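Local coordinates for protein PilM (PDB 3HG9) that is of unknown function but probably belongs to a plasmid-encoded pilus system, at residues 26-39 and 57-69. Numbering follows the deposited sequence.
Sequences LAEYAHANPGFSGS and LQGYIAAGTSYAF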
loop_
_atom_site.group_PDB
_atom_site.type_symbol
_atom_site.label_atom_id
_atom_site.label_comp_id
_atom_site.label_asym_id
_atom_site.label_seq_id
_atom_site.Cartn_x
_atom_site.Cartn_y
_atom_site.Cartn_z
ATOM N N LEU B 26 -0.826 15.586 1.256
ATOM C CA LEU B 26 0.364 15.421 0.406
ATOM C C LEU B 26 0.099 14.483 -0.783
ATOM O O LEU B 26 0.430 14.850 -1.893
ATOM C CB LEU B 26 1.525 14.848 1.184
ATOM C CG LEU B 26 2.108 15.600 2.362
ATOM C CD1 LEU B 26 3.012 14.592 3.061
ATOM C CD2 LEU B 26 2.904 16.837 1.875
ATOM N N ALA B 27 -0.479 13.285 -0.578
ATOM C CA ALA B 27 -0.644 12.354 -1.702
ATOM C C ALA B 27 -1.135 13.189 -2.858
ATOM O O ALA B 27 -0.594 13.114 -3.949
ATOM C CB ALA B 27 -1.645 11.243 -1.416
ATOM N N GLU B 28 -2.137 14.020 -2.613
ATOM C CA GLU B 28 -2.943 14.461 -3.732
ATOM C C GLU B 28 -2.469 15.760 -4.322
ATOM O O GLU B 28 -2.626 16.002 -5.511
ATOM C CB GLU B 28 -4.417 14.516 -3.362
ATOM C CG GLU B 28 -5.177 13.180 -3.610
ATOM C CD GLU B 28 -6.573 13.229 -3.012
ATOM O OE1 GLU B 28 -7.442 12.378 -3.345
ATOM O OE2 GLU B 28 -6.817 14.151 -2.194
ATOM N N TYR B 29 -1.896 16.598 -3.494
ATOM C CA TYR B 29 -1.206 17.730 -3.974
ATOM C C TYR B 29 -0.060 17.207 -4.810
ATOM O O TYR B 29 0.154 17.715 -5.902
ATOM C CB TYR B 29 -0.676 18.511 -2.791
ATOM C CG TYR B 29 0.288 19.624 -3.132
ATOM C CD1 TYR B 29 1.590 19.333 -3.539
ATOM C CD2 TYR B 29 -0.091 20.975 -3.003
ATOM C CE1 TYR B 29 2.486 20.342 -3.851
ATOM C CE2 TYR B 29 0.821 22.028 -3.297
ATOM C CZ TYR B 29 2.116 21.692 -3.724
ATOM O OH TYR B 29 3.059 22.679 -4.041
ATOM N N ALA B 30 0.684 16.208 -4.302
ATOM C CA ALA B 30 1.815 15.624 -5.023
ATOM C C ALA B 30 1.485 15.369 -6.503
ATOM O O ALA B 30 2.226 15.783 -7.390
ATOM C CB ALA B 30 2.288 14.333 -4.351
ATOM N N HIS B 31 0.394 14.661 -6.754
ATOM C CA HIS B 31 -0.198 14.540 -8.082
ATOM C C HIS B 31 -0.442 15.940 -8.732
ATOM O O HIS B 31 0.311 16.349 -9.599
ATOM C CB HIS B 31 -1.507 13.706 -7.993
ATOM C CG HIS B 31 -2.188 13.489 -9.317
ATOM N ND1 HIS B 31 -2.805 14.509 -10.018
ATOM C CD2 HIS B 31 -2.344 12.367 -10.068
ATOM C CE1 HIS B 31 -3.308 14.021 -11.143
ATOM N NE2 HIS B 31 -3.043 12.724 -11.199
ATOM N N ALA B 32 -1.496 16.643 -8.295
ATOM C CA ALA B 32 -1.819 18.022 -8.691
ATOM C C ALA B 32 -0.683 18.951 -8.342
ATOM O O ALA B 32 -0.869 19.877 -7.556
ATOM C CB ALA B 32 -3.124 18.500 -7.986
ATOM N N ASN B 33 0.488 18.655 -8.912
ATOM C CA ASN B 33 1.730 19.453 -8.827
ATOM C C ASN B 33 2.972 18.591 -9.079
ATOM O O ASN B 33 3.867 18.522 -8.217
ATOM C CB ASN B 33 1.881 20.227 -7.507
ATOM C CG ASN B 33 1.628 21.732 -7.669
ATOM O OD1 ASN B 33 2.549 22.564 -7.503
ATOM N ND2 ASN B 33 0.378 22.091 -7.997
ATOM N N PRO B 34 3.044 17.963 -10.278
ATOM C CA PRO B 34 4.089 17.023 -10.601
ATOM C C PRO B 34 5.445 17.702 -10.751
ATOM O O PRO B 34 5.547 18.816 -11.329
ATOM C CB PRO B 34 3.620 16.423 -11.935
ATOM C CG PRO B 34 2.246 16.951 -12.163
ATOM C CD PRO B 34 2.222 18.240 -11.466
ATOM N N GLY B 35 6.473 17.021 -10.228
ATOM C CA GLY B 35 7.839 17.543 -10.164
ATOM C C GLY B 35 7.937 18.450 -8.956
ATOM O O GLY B 35 7.726 19.659 -9.064
ATOM N N PHE B 36 8.215 17.856 -7.798
ATOM C CA PHE B 36 8.279 18.592 -6.547
ATOM C C PHE B 36 8.961 17.751 -5.485
ATOM O O PHE B 36 8.789 16.521 -5.460
ATOM C CB PHE B 36 6.871 18.943 -6.066
ATOM C CG PHE B 36 6.848 19.957 -4.948
ATOM C CD1 PHE B 36 5.789 19.983 -4.033
ATOM C CD2 PHE B 36 7.888 20.890 -4.805
ATOM C CE1 PHE B 36 5.743 20.928 -3.000
ATOM C CE2 PHE B 36 7.859 21.858 -3.770
ATOM C CZ PHE B 36 6.767 21.868 -2.865
ATOM N N SER B 37 9.720 18.403 -4.605
ATOM C CA SER B 37 10.314 17.665 -3.501
ATOM C C SER B 37 10.060 18.254 -2.124
ATOM O O SER B 37 10.949 18.676 -1.395
ATOM C CB SER B 37 11.774 17.307 -3.772
ATOM O OG SER B 37 11.821 16.247 -4.709
ATOM N N GLY B 38 8.785 18.175 -1.757
ATOM C CA GLY B 38 8.282 18.731 -0.512
ATOM C C GLY B 38 8.675 20.190 -0.375
ATOM O O GLY B 38 9.048 20.866 -1.331
ATOM N N SER B 39 8.605 20.696 0.832
ATOM C CA SER B 39 8.130 19.981 1.947
ATOM C C SER B 39 7.038 20.941 2.260
ATOM O O SER B 39 7.166 21.688 3.220
ATOM C CB SER B 39 9.171 19.987 3.054
ATOM O OG SER B 39 9.492 18.658 3.463
ATOM N N LEU B 57 4.412 16.522 13.219
ATOM C CA LEU B 57 3.847 15.977 11.938
ATOM C C LEU B 57 4.460 16.653 10.742
ATOM O O LEU B 57 4.113 17.808 10.371
ATOM C CB LEU B 57 2.323 16.139 11.801
ATOM C CG LEU B 57 1.507 14.982 11.221
ATOM C CD1 LEU B 57 0.018 15.421 11.093
ATOM C CD2 LEU B 57 2.025 14.304 9.973
ATOM N N GLN B 58 5.343 15.899 10.118
ATOM C CA GLN B 58 6.147 16.425 9.061
ATOM C C GLN B 58 5.786 15.654 7.860
ATOM O O GLN B 58 5.340 14.543 7.997
ATOM C CB GLN B 58 7.623 16.257 9.437
ATOM C CG GLN B 58 8.091 17.315 10.486
ATOM C CD GLN B 58 9.582 17.395 10.519
ATOM O OE1 GLN B 58 10.216 16.868 11.463
ATOM N NE2 GLN B 58 10.182 17.935 9.419
ATOM N N GLY B 59 5.951 16.241 6.688
ATOM C CA GLY B 59 5.714 15.522 5.473
ATOM C C GLY B 59 6.806 15.886 4.510
ATOM O O GLY B 59 7.425 16.912 4.721
ATOM N N TYR B 60 7.016 15.063 3.457
ATOM C CA TYR B 60 8.035 15.275 2.404
ATOM C C TYR B 60 7.500 14.686 1.079
ATOM O O TYR B 60 6.498 13.953 1.048
ATOM C CB TYR B 60 9.354 14.574 2.811
ATOM C CG TYR B 60 10.651 15.064 2.166
ATOM C CD1 TYR B 60 11.071 16.391 2.336
ATOM C CD2 TYR B 60 11.490 14.203 1.432
ATOM C CE1 TYR B 60 12.263 16.868 1.754
ATOM C CE2 TYR B 60 12.687 14.669 0.858
ATOM C CZ TYR B 60 13.066 16.018 1.033
ATOM O OH TYR B 60 14.216 16.588 0.503
ATOM N N ILE B 61 8.145 14.978 -0.026
ATOM C CA ILE B 61 7.804 14.269 -1.221
ATOM C C ILE B 61 9.173 13.991 -1.753
ATOM O O ILE B 61 10.161 14.723 -1.448
ATOM C CB ILE B 61 6.926 15.099 -2.209
ATOM C CG1 ILE B 61 5.568 15.386 -1.566
ATOM C CG2 ILE B 61 6.695 14.353 -3.558
ATOM C CD1 ILE B 61 4.723 16.415 -2.253
ATOM N N ALA B 62 9.242 12.913 -2.516
ATOM C CA ALA B 62 10.456 12.504 -3.170
ATOM C C ALA B 62 9.990 11.495 -4.250
ATOM O O ALA B 62 9.202 10.588 -3.947
ATOM C CB ALA B 62 11.391 11.874 -2.160
ATOM N N ALA B 63 10.447 11.678 -5.501
ATOM C CA ALA B 63 9.672 11.238 -6.655
ATOM C C ALA B 63 8.314 11.896 -6.437
ATOM O O ALA B 63 8.201 12.707 -5.517
ATOM C CB ALA B 63 9.562 9.686 -6.701
ATOM N N GLY B 64 7.303 11.603 -7.266
ATOM C CA GLY B 64 5.886 11.960 -6.921
ATOM C C GLY B 64 5.205 11.106 -5.820
ATOM O O GLY B 64 3.981 11.032 -5.751
ATOM N N THR B 65 6.011 10.484 -4.958
ATOM C CA THR B 65 5.548 9.713 -3.822
ATOM C C THR B 65 5.728 10.575 -2.579
ATOM O O THR B 65 6.749 11.303 -2.469
ATOM C CB THR B 65 6.458 8.532 -3.508
ATOM O OG1 THR B 65 7.281 8.884 -2.389
ATOM C CG2 THR B 65 7.306 8.081 -4.705
ATOM N N SER B 66 4.815 10.466 -1.612
ATOM C CA SER B 66 4.975 11.295 -0.428
ATOM C C SER B 66 5.037 10.531 0.899
ATOM O O SER B 66 4.511 9.458 1.018
ATOM C CB SER B 66 3.938 12.420 -0.395
ATOM O OG SER B 66 2.750 11.976 -0.992
ATOM N N TYR B 67 5.686 11.140 1.901
ATOM C CA TYR B 67 5.775 10.581 3.207
ATOM C C TYR B 67 5.268 11.556 4.266
ATOM O O TYR B 67 5.506 12.762 4.174
ATOM C CB TYR B 67 7.218 10.317 3.488
ATOM C CG TYR B 67 8.006 9.810 2.326
ATOM C CD1 TYR B 67 8.676 8.598 2.412
ATOM C CD2 TYR B 67 8.126 10.536 1.159
ATOM C CE1 TYR B 67 9.468 8.101 1.345
ATOM C CE2 TYR B 67 8.887 10.045 0.096
ATOM C CZ TYR B 67 9.566 8.833 0.193
ATOM O OH TYR B 67 10.337 8.321 -0.890
ATOM N N ALA B 68 4.616 11.050 5.298
ATOM C CA ALA B 68 4.276 11.901 6.436
ATOM C C ALA B 68 4.900 11.256 7.660
ATOM O O ALA B 68 4.779 10.033 7.790
ATOM C CB ALA B 68 2.722 11.976 6.593
ATOM N N PHE B 69 5.592 12.011 8.521
ATOM C CA PHE B 69 6.327 11.381 9.608
ATOM C C PHE B 69 6.407 12.154 10.902
ATOM O O PHE B 69 6.620 13.357 10.912
ATOM C CB PHE B 69 7.753 11.026 9.175
ATOM C CG PHE B 69 8.524 12.160 8.549
ATOM C CD1 PHE B 69 9.421 12.924 9.316
ATOM C CD2 PHE B 69 8.389 12.427 7.170
ATOM C CE1 PHE B 69 10.149 13.954 8.743
ATOM C CE2 PHE B 69 9.102 13.468 6.560
ATOM C CZ PHE B 69 10.005 14.254 7.358
#
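I61 drives its branched side chain into the bend between the last turns of helix 12-31 and the loop that follows. Its CD1 lies between the helix and the F36 ring, 3.8 Å from CB of A30 and 4.1 Å from CD1 of F36, with Y29 at the margin. With CG1 set beside the backbone N (chi1 -65°), CG2 stands anti to that nitrogen and meets the loop backbone, 3.6 Å from O of F36. A small alanine suits the helix side, because the helix can then come close to the hairpin. One turn earlier L26 reaches across with CD1, 3.7 Å from CA of G59 and 3.3 Å from O of Y67; G59, having no side chain, lets the leucine methyl lie directly against its backbone. The CB atoms of L26 and S66 also meet, and OG of S66 comes up against the backbone of A27.

Beyond I61 the loop runs past the edge of strand 57-62. OG of S39 donates a hydrogen bond to O of G59 (3.0 Å), in the carbonyl plane and on a lone pair, while lying at the edge of the Y60 ring. G38, a glycine with positive phi, can pass close to the strand, its N 3.6 Å from CB of I61.

Y60 and Y67 pair in both directions through their backbones, holding the hairpin that presents I61 and S66. Strand 65-70 continues the sheet into the second subunit by an antiparallel ladder, placing this contact where a helix packs on one face of a two-stranded beta hairpin within an intersubunit sheet.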